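Local structure of AT-less polyketide synthase (Streptomyces platensis subsp. rosaceus, 4TKT) at residues E458-V463 with A491-I496; E470-S475 with M507-A512; A476-D481 with G604-R609; D481-E486 with S516-L521. The protein is a ketosynthase domain of the isomigrastatin AT-less polyketide synthase MgsF, and probably catalyses the decarboxylative condensation that extends a polyketide chain. One frame throughout, in Å; residues are numbered along the deposited sequence.

Interaction 1 (E458-V463 with A491-I496); sequences ETVVVV and ADLPDI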
loop_
_atom_site.group_PDB
_atom_site.type_symbol
_atom_site.label_atom_id
_atom_site.label_comp_id
_atom_site.label_asym_id
_atom_site.label_seq_id
_atom_site.Cartn_x
_atom_site.Cartn_y
_atom_site.Cartn_z
ATOM N N GLU A 458 -9.306 22.341 -24.953
ATOM C CA GLU A 458 -8.207 23.298 -25.040
ATOM C C GLU A 458 -6.848 22.608 -25.034
ATOM O O GLU A 458 -6.736 21.430 -24.687
ATOM C CB GLU A 458 -8.281 24.303 -23.887
ATOM C CG GLU A 458 -9.620 25.014 -23.748
ATOM C CD GLU A 458 -9.875 26.031 -24.847
ATOM O OE1 GLU A 458 -8.966 26.278 -25.668
ATOM O OE2 GLU A 458 -10.992 26.592 -24.887
ATOM N N THR A 459 -5.816 23.350 -25.426
ATOM C CA THR A 459 -4.453 22.837 -25.416
ATOM C C THR A 459 -3.885 22.842 -24.002
ATOM O O THR A 459 -3.891 23.869 -23.325
ATOM C CB THR A 459 -3.522 23.661 -26.333
ATOM O OG1 THR A 459 -3.881 23.451 -27.702
ATOM C CG2 THR A 459 -2.074 23.244 -26.134
ATOM N N VAL A 460 -3.404 21.685 -23.563
ATOM C CA VAL A 460 -2.738 21.570 -22.275
ATOM C C VAL A 460 -1.261 21.261 -22.486
ATOM O O VAL A 460 -0.841 20.908 -23.591
ATOM C CB VAL A 460 -3.372 20.472 -21.398
ATOM C CG1 VAL A 460 -4.867 20.699 -21.268
ATOM C CG2 VAL A 460 -3.086 19.093 -21.978
ATOM N N VAL A 461 -0.471 21.399 -21.429
ATOM C CA VAL A 461 0.946 21.075 -21.510
ATOM C C VAL A 461 1.277 19.900 -20.586
ATOM O O VAL A 461 1.202 20.006 -19.362
ATOM C CB VAL A 461 1.824 22.305 -21.172
ATOM C CG1 VAL A 461 1.240 23.084 -20.005
ATOM C CG2 VAL A 461 3.265 21.889 -20.904
ATOM N N VAL A 462 1.619 18.768 -21.195
ATOM C CA VAL A 462 1.946 17.553 -20.461
ATOM C C VAL A 462 3.437 17.512 -20.158
ATOM O O VAL A 462 4.267 17.654 -21.053
ATOM C CB VAL A 462 1.539 16.288 -21.249
ATOM C CG1 VAL A 462 2.023 15.032 -20.540
ATOM C CG2 VAL A 462 0.033 16.244 -21.443
ATOM N N VAL A 463 3.771 17.309 -18.889
ATOM C CA VAL A 463 5.153 17.399 -18.433
ATOM C C VAL A 463 5.623 16.083 -17.805
ATOM O O VAL A 463 4.844 15.373 -17.169
ATOM C CB VAL A 463 5.306 18.576 -17.438
ATOM C CG1 VAL A 463 6.050 18.164 -16.175
ATOM C CG2 VAL A 463 5.968 19.759 -18.117
ATOM N N ALA A 491 -10.937 14.212 -23.050
ATOM C CA ALA A 491 -11.550 15.033 -22.016
ATOM C C ALA A 491 -10.780 14.944 -20.700
ATOM O O ALA A 491 -10.986 15.753 -19.795
ATOM C CB ALA A 491 -12.999 14.623 -21.810
ATOM N N ASP A 492 -9.888 13.963 -20.602
ATOM C CA ASP A 492 -9.100 13.766 -19.392
ATOM C C ASP A 492 -7.819 14.600 -19.394
ATOM O O ASP A 492 -7.144 14.707 -18.372
ATOM C CB ASP A 492 -8.752 12.284 -19.222
ATOM C CG ASP A 492 -9.983 11.400 -19.120
ATOM O OD1 ASP A 492 -10.968 11.820 -18.478
ATOM O OD2 ASP A 492 -9.966 10.286 -19.682
ATOM N N LEU A 493 -7.493 15.191 -20.540
ATOM C CA LEU A 493 -6.230 15.920 -20.704
ATOM C C LEU A 493 -5.977 17.053 -19.697
ATOM O O LEU A 493 -4.841 17.225 -19.256
ATOM C CB LEU A 493 -6.128 16.481 -22.125
ATOM C CG LEU A 493 -5.663 15.493 -23.195
ATOM C CD1 LEU A 493 -5.411 16.210 -24.503
ATOM C CD2 LEU A 493 -4.416 14.766 -22.744
ATOM N N PRO A 494 -7.009 17.844 -19.346
ATOM C CA PRO A 494 -6.727 18.856 -18.318
ATOM C C PRO A 494 -6.344 18.254 -16.962
ATOM O O PRO A 494 -5.501 18.815 -16.261
ATOM C CB PRO A 494 -8.046 19.625 -18.217
ATOM C CG PRO A 494 -8.670 19.464 -19.559
ATOM C CD PRO A 494 -8.319 18.070 -19.985
ATOM N N ASP A 495 -6.950 17.127 -16.604
ATOM C CA ASP A 495 -6.636 16.466 -15.340
ATOM C C ASP A 495 -5.244 15.842 -15.371
ATOM O O ASP A 495 -4.479 15.956 -14.412
ATOM C CB ASP A 495 -7.680 15.395 -15.017
ATOM C CG ASP A 495 -9.057 15.976 -14.774
ATOM O OD1 ASP A 495 -9.146 17.150 -14.358
ATOM O OD2 ASP A 495 -10.051 15.254 -14.994
ATOM N N ILE A 496 -4.926 15.176 -16.480
ATOM C CA ILE A 496 -3.629 14.534 -16.656
ATOM C C ILE A 496 -2.493 15.545 -16.566
ATOM O O ILE A 496 -1.520 15.337 -15.843
ATOM C CB ILE A 496 -3.548 13.801 -18.006
ATOM C CG1 ILE A 496 -4.539 12.635 -18.034
ATOM C CG2 ILE A 496 -2.138 13.302 -18.262
ATOM C CD1 ILE A 496 -4.651 11.964 -19.380
#
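Leu-493 and Pro-494, on helix 493-502, take the two methyl groups of Val-460, at the start of strand 460-466. At Leu-493 the CG2 methyl of Val-460 lies 3.7 Å from the carbonyl O, and CG2 also meets the side chain, 4.0 Å from Leu-493 CB. The two side chains cross obliquely, and Leu-493 touches with its CB rather than with its branch. Pro-494 takes the other methyl: Val-460 CG1 is 3.9 Å from Pro-494 CA, while the ring is touched more loosely, with CG1 to Pro-494 CG at 4.3 Å. The division follows from the valine torsion (chi1 -54°), which sets CG1 beside the backbone N and wedges CG2 between that N and the carbonyl carbon. Replacing Val-460 by an alanine removes both methyls and would probably open a gap over the Leu-493 carbonyl and the Pro-494 backbone. No hydrogen bond joins the segments; the valine methyls pack on the helix backbone and on apolar side-chain carbons. Strand 460-466 is an outer strand of the antiparallel sheet, paired with strand 509-515 through Val-460 with Val-515 and Val-462 with Val-513, and Leu-521 of helix 518-530 touches both Val-462 and Leu-493.

Interaction 2 (E470-S475 with M507-A512); sequences ERLRES and MTARFA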
loop_
_atom_site.group_PDB
_atom_site.type_symbol
_atom_site.label_atom_id
_atom_site.label_comp_id
_atom_site.label_asym_id
_atom_site.label_seq_id
_atom_site.Cartn_x
_atom_site.Cartn_y
_atom_site.Cartn_z
ATOM N N GLU A 470 17.394 7.687 -19.766
ATOM C CA GLU A 470 16.808 6.356 -19.892
ATOM C C GLU A 470 15.520 6.233 -19.085
ATOM O O GLU A 470 14.501 5.776 -19.603
ATOM C CB GLU A 470 17.797 5.280 -19.446
ATOM C CG GLU A 470 17.222 3.873 -19.531
ATOM C CD GLU A 470 17.970 2.878 -18.670
ATOM O OE1 GLU A 470 19.018 3.249 -18.102
ATOM O OE2 GLU A 470 17.504 1.723 -18.557
ATOM N N ARG A 471 15.575 6.635 -17.818
ATOM C CA ARG A 471 14.402 6.603 -16.952
ATOM C C ARG A 471 13.282 7.477 -17.515
ATOM O O ARG A 471 12.102 7.154 -17.372
ATOM C CB ARG A 471 14.757 7.060 -15.532
ATOM C CG ARG A 471 15.713 6.148 -14.767
ATOM C CD ARG A 471 15.123 4.768 -14.527
ATOM N NE ARG A 471 15.512 3.820 -15.568
ATOM C CZ ARG A 471 14.868 2.685 -15.826
ATOM N NH1 ARG A 471 13.795 2.353 -15.122
ATOM N NH2 ARG A 471 15.295 1.886 -16.792
ATOM N N LEU A 472 13.653 8.581 -18.161
ATOM C CA LEU A 472 12.668 9.499 -18.724
ATOM C C LEU A 472 11.898 8.852 -19.870
ATOM O O LEU A 472 10.669 8.897 -19.904
ATOM C CB LEU A 472 13.336 10.787 -19.207
ATOM C CG LEU A 472 12.368 11.816 -19.802
ATOM C CD1 LEU A 472 11.267 12.163 -18.810
ATOM C CD2 LEU A 472 13.103 13.071 -20.238
ATOM N N ARG A 473 12.627 8.249 -20.806
ATOM C CA ARG A 473 12.002 7.568 -21.934
ATOM C C ARG A 473 11.188 6.371 -21.455
ATOM O O ARG A 473 10.196 5.990 -22.077
ATOM C CB ARG A 473 13.057 7.129 -22.948
ATOM C CG ARG A 473 13.876 8.280 -23.507
ATOM C CD ARG A 473 14.645 7.871 -24.748
ATOM N NE ARG A 473 15.453 8.972 -25.263
ATOM C CZ ARG A 473 14.990 9.932 -26.058
ATOM N NH1 ARG A 473 13.718 9.933 -26.432
ATOM N NH2 ARG A 473 15.797 10.896 -26.475
ATOM N N GLU A 474 11.615 5.786 -20.341
ATOM C CA GLU A 474 10.872 4.711 -19.702
ATOM C C GLU A 474 9.522 5.219 -19.187
ATOM O O GLU A 474 8.492 4.575 -19.387
ATOM C CB GLU A 474 11.694 4.109 -18.560
ATOM C CG GLU A 474 11.039 2.934 -17.848
ATOM C CD GLU A 474 11.239 1.612 -18.568
ATOM O OE1 GLU A 474 11.743 1.620 -19.712
ATOM O OE2 GLU A 474 10.896 0.561 -17.984
ATOM N N SER A 475 9.533 6.378 -18.531
ATOM C CA SER A 475 8.305 6.999 -18.037
ATOM C C SER A 475 7.333 7.297 -19.169
ATOM O O SER A 475 6.124 7.107 -19.028
ATOM C CB SER A 475 8.614 8.294 -17.282
ATOM O OG SER A 475 9.350 8.043 -16.100
HETATM N N MSE A 507 12.555 16.898 -12.101
HETATM C CA MSE A 507 13.869 16.268 -12.050
HETATM C C MSE A 507 14.753 16.689 -13.225
HETATM O O MSE A 507 14.392 17.575 -13.994
HETATM C CB MSE A 507 13.721 14.746 -12.006
HETATM C CG MSE A 507 12.797 14.258 -10.898
HETATM SE SE MSE A 507 12.789 12.316 -10.673
HETATM C CE MSE A 507 11.361 12.166 -9.341
ATOM N N THR A 508 15.908 16.042 -13.353
ATOM C CA THR A 508 16.946 16.463 -14.293
ATOM C C THR A 508 16.535 16.338 -15.759
ATOM O O THR A 508 16.417 17.340 -16.463
ATOM C CB THR A 508 18.236 15.655 -14.076
ATOM O OG1 THR A 508 18.640 15.764 -12.706
ATOM C CG2 THR A 508 19.347 16.172 -14.968
ATOM N N ALA A 509 16.336 15.107 -16.220
ATOM C CA ALA A 509 15.902 14.868 -17.592
ATOM C C ALA A 509 14.423 15.190 -17.731
ATOM O O ALA A 509 13.595 14.640 -17.006
ATOM C CB ALA A 509 16.179 13.430 -17.999
ATOM N N ARG A 510 14.090 16.077 -18.665
ATOM C CA ARG A 510 12.730 16.594 -18.759
ATOM C C ARG A 510 12.102 16.436 -20.140
ATOM O O ARG A 510 12.793 16.354 -21.155
ATOM C CB ARG A 510 12.712 18.068 -18.353
ATOM C CG ARG A 510 13.223 18.308 -16.945
ATOM C CD ARG A 510 13.101 19.762 -16.529
ATOM N NE ARG A 510 13.465 19.935 -15.127
ATOM C CZ ARG A 510 13.372 21.081 -14.462
ATOM N NH1 ARG A 510 12.925 22.168 -15.071
ATOM N NH2 ARG A 510 13.725 21.137 -13.186
ATOM N N PHE A 511 10.774 16.398 -20.157
ATOM C CA PHE A 511 10.012 16.284 -21.393
ATOM C C PHE A 511 8.693 17.038 -21.268
ATOM O O PHE A 511 7.941 16.836 -20.316
ATOM C CB PHE A 511 9.753 14.816 -21.735
ATOM C CG PHE A 511 8.893 14.619 -22.950
ATOM C CD1 PHE A 511 9.426 14.757 -24.222
ATOM C CD2 PHE A 511 7.554 14.293 -22.822
ATOM C CE1 PHE A 511 8.638 14.574 -25.343
ATOM C CE2 PHE A 511 6.758 14.112 -23.941
ATOM C CZ PHE A 511 7.303 14.252 -25.203
ATOM N N ALA A 512 8.420 17.914 -22.228
ATOM C CA ALA A 512 7.176 18.673 -22.229
ATOM C C ALA A 512 6.565 18.707 -23.623
ATOM O O ALA A 512 7.277 18.828 -24.618
ATOM C CB ALA A 512 7.414 20.082 -21.718
#
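Leu-472 fastens helix 469-482 to strand 509-515, the middle strand of the three-stranded antiparallel sheet in the linker domain, by a helix-on-sheet contact. The local axes come within 8.2 Å of each other and run 32° apart, so helix and strand head in roughly the same direction. Every close approach from segment 470-475 is made by this one leucine. Its CG stands anti to the backbone N (chi1 -179°), which carries the branch out over the strand. The methyl CD2 lies over the backbone, 3.4 Å from Arg-510 O, and is flanked by Ala-509 CB at 3.8 Å and Phe-511 CB at 4.1 Å. The other methyl, CD1, is 3.8 Å from Ala-509 O. Phe-511 thus offers its CB, while its ring leads off toward Phe-540 of strand 538-541, which Leu-472 also touches. Arg-510 points its side chain to the other face of the sheet, where its NE gives Met-507 O (selenomethionine) a nearly straight bond of 2.8 Å in the guanidinium plane; NH1 continues to Trp-579 O. On the helix, Arg-471 O receives both Ser-475 N and Ser-475 OG, from opposite faces of its plane. Across the segments there is no hydrogen bond. Ala-509 pairs through its backbone with Ala-466, Arg-510 with Asn-541 and Phe-511 with Leu-464, so sheet bonding does the polar work, and the leucine adds van der Waals packing, its methyls lying on backbone carbonyls as well as on apolar carbons.

Interaction 3 (A476-D481 with G604-R609); sequences AGRLRD and GYPFAR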
loop_
_atom_site.group_PDB
_atom_site.type_symbol
_atom_site.label_atom_id
_atom_site.label_comp_id
_atom_site.label_asym_id
_atom_site.label_seq_id
_atom_site.Cartn_x
_atom_site.Cartn_y
_atom_site.Cartn_z
ATOM N N ALA A 476 7.869 7.770 -20.291
ATOM C CA ALA A 476 7.051 8.102 -21.450
ATOM C C ALA A 476 6.348 6.858 -21.976
ATOM O O ALA A 476 5.181 6.906 -22.364
ATOM C CB ALA A 476 7.900 8.740 -22.541
ATOM N N GLY A 477 7.067 5.742 -21.978
ATOM C CA GLY A 477 6.510 4.483 -22.429
ATOM C C GLY A 477 5.402 3.982 -21.524
ATOM O O GLY A 477 4.358 3.537 -22.000
ATOM N N ARG A 478 5.625 4.055 -20.215
ATOM C CA ARG A 478 4.654 3.536 -19.258
ATOM C C ARG A 478 3.409 4.419 -19.210
ATOM O O ARG A 478 2.301 3.928 -18.993
ATOM C CB ARG A 478 5.284 3.409 -17.866
ATOM C CG ARG A 478 6.552 2.561 -17.845
ATOM C CD ARG A 478 6.645 1.653 -16.618
ATOM N NE ARG A 478 6.886 2.387 -15.378
ATOM C CZ ARG A 478 6.059 2.390 -14.337
ATOM N NH1 ARG A 478 4.932 1.691 -14.379
ATOM N NH2 ARG A 478 6.360 3.087 -13.249
ATOM N N LEU A 479 3.591 5.719 -19.420
ATOM C CA LEU A 479 2.464 6.643 -19.472
ATOM C C LEU A 479 1.684 6.441 -20.765
ATOM O O LEU A 479 0.455 6.513 -20.783
ATOM C CB LEU A 479 2.942 8.091 -19.359
ATOM C CG LEU A 479 1.858 9.167 -19.449
ATOM C CD1 LEU A 479 0.817 8.968 -18.363
ATOM C CD2 LEU A 479 2.467 10.556 -19.358
ATOM N N ARG A 480 2.414 6.192 -21.846
ATOM C CA ARG A 480 1.805 5.904 -23.137
ATOM C C ARG A 480 0.931 4.660 -23.056
ATOM O O ARG A 480 -0.181 4.636 -23.580
ATOM C CB ARG A 480 2.881 5.722 -24.205
ATOM C CG ARG A 480 2.380 5.136 -25.509
ATOM C CD ARG A 480 3.507 4.419 -26.226
ATOM N NE ARG A 480 4.033 3.325 -25.415
ATOM C CZ ARG A 480 5.205 2.734 -25.625
ATOM N NH1 ARG A 480 5.984 3.135 -26.619
ATOM N NH2 ARG A 480 5.601 1.744 -24.836
ATOM N N ASP A 481 1.443 3.630 -22.389
ATOM C CA ASP A 481 0.719 2.373 -22.254
ATOM C C ASP A 481 -0.522 2.544 -21.388
ATOM O O ASP A 481 -1.550 1.908 -21.624
ATOM C CB ASP A 481 1.626 1.288 -21.671
ATOM C CG ASP A 481 2.773 0.926 -22.596
ATOM O OD1 ASP A 481 2.685 1.228 -23.806
ATOM O OD2 ASP A 481 3.759 0.332 -22.111
ATOM N N GLY A 604 3.521 5.450 -11.578
ATOM C CA GLY A 604 4.558 5.983 -10.716
ATOM C C GLY A 604 5.927 5.952 -11.367
ATOM O O GLY A 604 6.087 5.412 -12.460
ATOM N N TYR A 605 6.914 6.533 -10.691
ATOM C CA TYR A 605 8.280 6.578 -11.204
ATOM C C TYR A 605 8.833 5.175 -11.442
ATOM O O TYR A 605 8.665 4.287 -10.607
ATOM C CB TYR A 605 9.193 7.341 -10.238
ATOM C CG TYR A 605 10.604 7.529 -10.752
ATOM C CD1 TYR A 605 11.587 6.578 -10.509
ATOM C CD2 TYR A 605 10.952 8.657 -11.484
ATOM C CE1 TYR A 605 12.872 6.746 -10.981
ATOM C CE2 TYR A 605 12.237 8.833 -11.958
ATOM C CZ TYR A 605 13.192 7.874 -11.704
ATOM O OH TYR A 605 14.474 8.040 -12.174
ATOM N N PRO A 606 9.497 4.976 -12.589
ATOM C CA PRO A 606 10.116 3.695 -12.945
ATOM C C PRO A 606 11.495 3.530 -12.312
ATOM O O PRO A 606 12.505 3.843 -12.944
ATOM C CB PRO A 606 10.218 3.778 -14.466
ATOM C CG PRO A 606 10.413 5.240 -14.731
ATOM C CD PRO A 606 9.647 5.978 -13.660
ATOM N N PHE A 607 11.531 3.043 -11.076
ATOM C CA PHE A 607 12.786 2.915 -10.346
ATOM C C PHE A 607 13.775 2.013 -11.071
ATOM O O PHE A 607 13.388 1.023 -11.695
ATOM C CB PHE A 607 12.538 2.378 -8.930
ATOM C CG PHE A 607 11.722 3.296 -8.068
ATOM C CD1 PHE A 607 12.245 4.501 -7.628
ATOM C CD2 PHE A 607 10.434 2.954 -7.692
ATOM C CE1 PHE A 607 11.497 5.347 -6.837
ATOM C CE2 PHE A 607 9.681 3.796 -6.900
ATOM C CZ PHE A 607 10.212 4.994 -6.472
ATOM N N ALA A 608 15.051 2.375 -10.995
ATOM C CA ALA A 608 16.123 1.515 -11.478
ATOM C C ALA A 608 16.110 0.204 -10.693
ATOM O O ALA A 608 15.934 0.207 -9.473
ATOM C CB ALA A 608 17.467 2.213 -11.350
ATOM N N ARG A 609 16.288 -0.911 -11.394
ATOM C CA ARG A 609 16.122 -2.229 -10.787
ATOM C C ARG A 609 17.444 -2.968 -10.617
ATOM O O ARG A 609 17.532 -4.167 -10.879
ATOM C CB ARG A 609 15.159 -3.074 -11.627
ATOM C CG ARG A 609 13.760 -2.487 -11.749
ATOM C CD ARG A 609 12.954 -3.158 -12.858
ATOM N NE ARG A 609 12.765 -4.589 -12.629
ATOM C CZ ARG A 609 13.472 -5.545 -13.226
ATOM N NH1 ARG A 609 14.421 -5.227 -14.095
ATOM N NH2 ARG A 609 13.228 -6.821 -12.953
#
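Arg-478 reaches out from helix 469-482 to lay its guanidinium beside Gly-604, Tyr-605 and Pro-606. Its chain leaves with CG anti to the carbonyl carbon and is then bent twice, at chi2 (-140°) and chi3 (-70°); chi2 is well short of fully extended. These bends bring NE to 3.7 Å from Pro-606 CB, the two side chains meeting at a slant. They also set Pro-606 N and Tyr-605 O at the guanidinium edge, near its plane, each 3.7 Å from Arg-478 NH2. The same NH2 comes to 2.5 Å from Gly-604 O, but the angle is poor and the spacing too short to be trusted, so a hydrogen bond there is doubtful. The partner segment has no regular helix or strand. Its Pro-606 centres an inverse gamma turn, closed by a weak bond of 3.2 Å from Phe-607 N to Tyr-605 O. This segment joins the linker domain to the ketosynthase body: the side chains of Tyr-605 and Phe-607 touch helix 93-109, and Glu-107 on that helix accepts from Tyr-605 N. A methionine in place of Arg-478 is likely to leave the Tyr-605 carbonyl without the guanidinium edge beside it and Pro-606 CB without its NE neighbour. Tyr-605 turns away from Arg-478, its CG anti to the backbone N (chi1 -175°), and Pro-606 CD sits 3.4 Å above one ring face, toward the rim.

Interaction 4 (D481-E486 with S516-L521); sequences DALRKE and STLPAL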
loop_
_atom_site.group_PDB
_atom_site.type_symbol
_atom_site.label_atom_id
_atom_site.label_comp_id
_atom_site.label_asym_id
_atom_site.label_seq_id
_atom_site.Cartn_x
_atom_site.Cartn_y
_atom_site.Cartn_z
ATOM N N ASP A 481 1.443 3.630 -22.389
ATOM C CA ASP A 481 0.719 2.373 -22.254
ATOM C C ASP A 481 -0.522 2.544 -21.388
ATOM O O ASP A 481 -1.550 1.908 -21.624
ATOM C CB ASP A 481 1.626 1.288 -21.671
ATOM C CG ASP A 481 2.773 0.926 -22.596
ATOM O OD1 ASP A 481 2.685 1.228 -23.806
ATOM O OD2 ASP A 481 3.759 0.332 -22.111
ATOM N N ALA A 482 -0.422 3.410 -20.386
ATOM C CA ALA A 482 -1.548 3.676 -19.504
ATOM C C ALA A 482 -2.659 4.429 -20.231
ATOM O O ALA A 482 -3.837 4.114 -20.071
ATOM C CB ALA A 482 -1.093 4.458 -18.285
ATOM N N LEU A 483 -2.284 5.415 -21.038
ATOM C CA LEU A 483 -3.269 6.273 -21.690
ATOM C C LEU A 483 -3.899 5.617 -22.913
ATOM O O LEU A 483 -4.723 6.225 -23.595
ATOM C CB LEU A 483 -2.635 7.608 -22.080
ATOM C CG LEU A 483 -2.189 8.464 -20.893
ATOM C CD1 LEU A 483 -1.675 9.818 -21.360
ATOM C CD2 LEU A 483 -3.326 8.627 -19.898
ATOM N N ARG A 484 -3.514 4.376 -23.187
ATOM C CA ARG A 484 -4.138 3.612 -24.258
ATOM C C ARG A 484 -5.317 2.795 -23.733
ATOM O O ARG A 484 -6.102 2.257 -24.514
ATOM C CB ARG A 484 -3.118 2.694 -24.932
ATOM C CG ARG A 484 -2.172 3.410 -25.881
ATOM C CD ARG A 484 -1.130 2.457 -26.446
ATOM N NE ARG A 484 -0.351 3.074 -27.516
ATOM C CZ ARG A 484 0.769 2.560 -28.016
ATOM N NH1 ARG A 484 1.251 1.421 -27.536
ATOM N NH2 ARG A 484 1.412 3.190 -28.991
ATOM N N LYS A 485 -5.437 2.708 -22.409
ATOM C CA LYS A 485 -6.522 1.951 -21.788
ATOM C C LYS A 485 -7.873 2.593 -22.083
ATOM O O LYS A 485 -7.945 3.763 -22.455
ATOM C CB LYS A 485 -6.313 1.835 -20.277
ATOM C CG LYS A 485 -5.050 1.092 -19.869
ATOM C CD LYS A 485 -5.050 0.798 -18.375
ATOM C CE LYS A 485 -3.666 0.402 -17.884
ATOM N NZ LYS A 485 -3.111 -0.755 -18.638
ATOM N N GLU A 486 -8.941 1.821 -21.901
ATOM C CA GLU A 486 -10.278 2.232 -22.319
ATOM C C GLU A 486 -10.823 3.431 -21.547
ATOM O O GLU A 486 -11.657 4.174 -22.062
ATOM C CB GLU A 486 -11.252 1.057 -22.187
ATOM N N SER A 516 -3.784 18.810 -27.481
ATOM C CA SER A 516 -5.196 19.093 -27.246
ATOM C C SER A 516 -6.046 17.832 -27.389
ATOM O O SER A 516 -7.204 17.806 -26.973
ATOM C CB SER A 516 -5.696 20.180 -28.201
ATOM O OG SER A 516 -5.561 19.783 -29.554
ATOM N N THR A 517 -5.466 16.786 -27.973
ATOM C CA THR A 517 -6.153 15.503 -28.098
ATOM C C THR A 517 -5.303 14.371 -27.533
ATOM O O THR A 517 -4.074 14.418 -27.588
ATOM C CB THR A 517 -6.499 15.168 -29.562
ATOM O OG1 THR A 517 -5.309 14.791 -30.264
ATOM C CG2 THR A 517 -7.152 16.359 -30.253
ATOM N N LEU A 518 -5.966 13.353 -26.996
ATOM C CA LEU A 518 -5.277 12.207 -26.409
ATOM C C LEU A 518 -4.450 11.386 -27.411
ATOM O O LEU A 518 -3.335 10.982 -27.085
ATOM C CB LEU A 518 -6.280 11.292 -25.703
ATOM C CG LEU A 518 -5.651 10.148 -24.906
ATOM C CD1 LEU A 518 -4.781 10.697 -23.786
ATOM C CD2 LEU A 518 -6.719 9.218 -24.358
ATOM N N PRO A 519 -4.985 11.121 -28.623
ATOM C CA PRO A 519 -4.145 10.364 -29.561
ATOM C C PRO A 519 -2.861 11.095 -29.944
ATOM O O PRO A 519 -1.868 10.444 -30.273
ATOM C CB PRO A 519 -5.053 10.195 -30.783
ATOM C CG PRO A 519 -6.427 10.274 -30.238
ATOM C CD PRO A 519 -6.348 11.301 -29.153
ATOM N N ALA A 520 -2.885 12.423 -29.906
ATOM C CA ALA A 520 -1.695 13.216 -30.194
ATOM C C ALA A 520 -0.680 13.080 -29.066
ATOM O O ALA A 520 0.523 12.989 -29.311
ATOM C CB ALA A 520 -2.061 14.674 -30.404
ATOM N N LEU A 521 -1.172 13.067 -27.831
ATOM C CA LEU A 521 -0.311 12.904 -26.668
ATOM C C LEU A 521 0.361 11.535 -26.678
ATOM O O LEU A 521 1.555 11.422 -26.404
ATOM C CB LEU A 521 -1.105 13.094 -25.376
ATOM C CG LEU A 521 -0.333 12.868 -24.072
ATOM C CD1 LEU A 521 0.915 13.733 -24.015
ATOM C CD2 LEU A 521 -1.221 13.136 -22.871
#
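Thr-517 O is gripped by two backbone amides, Leu-521 N at 3.2 Å and, weakly, Ala-520 N at 3.3 Å, in the opening turn that carries Leu-518 and Leu-521 against Leu-483. Thr-517 holds the N-cap position; its OG1 accepts a second, weak bond from the same Ala-520 N. Leu-518 and Leu-521 both have CG anti to the backbone N (chi1 -173° and 177°), and this sends their branches toward Leu-483. There, CD1 of Leu-483 meets two methyls, 3.7 Å from Leu-521 CD2 and 4.0 Å from Leu-518 CD1. The other Leu-518 methyl, CD2, comes to 3.7 Å from Leu-483 O, so that leucine meets backbone as well as side chain. Leu-483 lies in a type I turn from Ala-482 to Lys-485, closed by a bond of 3.2 Å between Lys-485 N and Ala-482 O. Trp-488 touches Leu-483 and Leu-518, and Ile-496 of helix 493-502 touches Leu-483. The arrangement is an N-capped helix start, with leucines three residues apart, about one turn, on its inner face, packed on the type I turn 482-485 at the C-terminal side of helix 469-482, in the linker domain of helices and an antiparallel sheet.

How the interactions relate
All four contacts lie on one side of the chain's centre and gather round the three-stranded antiparallel sheet of the linker domain. Interactions 2, 3 and 4 succeed one another along helix 469-482: centres 2 and 3 are 9 Å apart, 3 and 4 15 Å. Interactions 1 and 2 use neighbouring strands, 460-466 and 509-515, with centres 18 Å apart. Interaction 1 lies 11 Å from interaction 4, and the two touch directly, Leu-493 CD2 lying 3.6 Å from Leu-521 CD2. Segments of every pair alternate in sequence except 3 and 4, 4 falling within the span of 3; interaction 3 also brings in a loop over 120 residues later, tying this domain to the ketosynthase body.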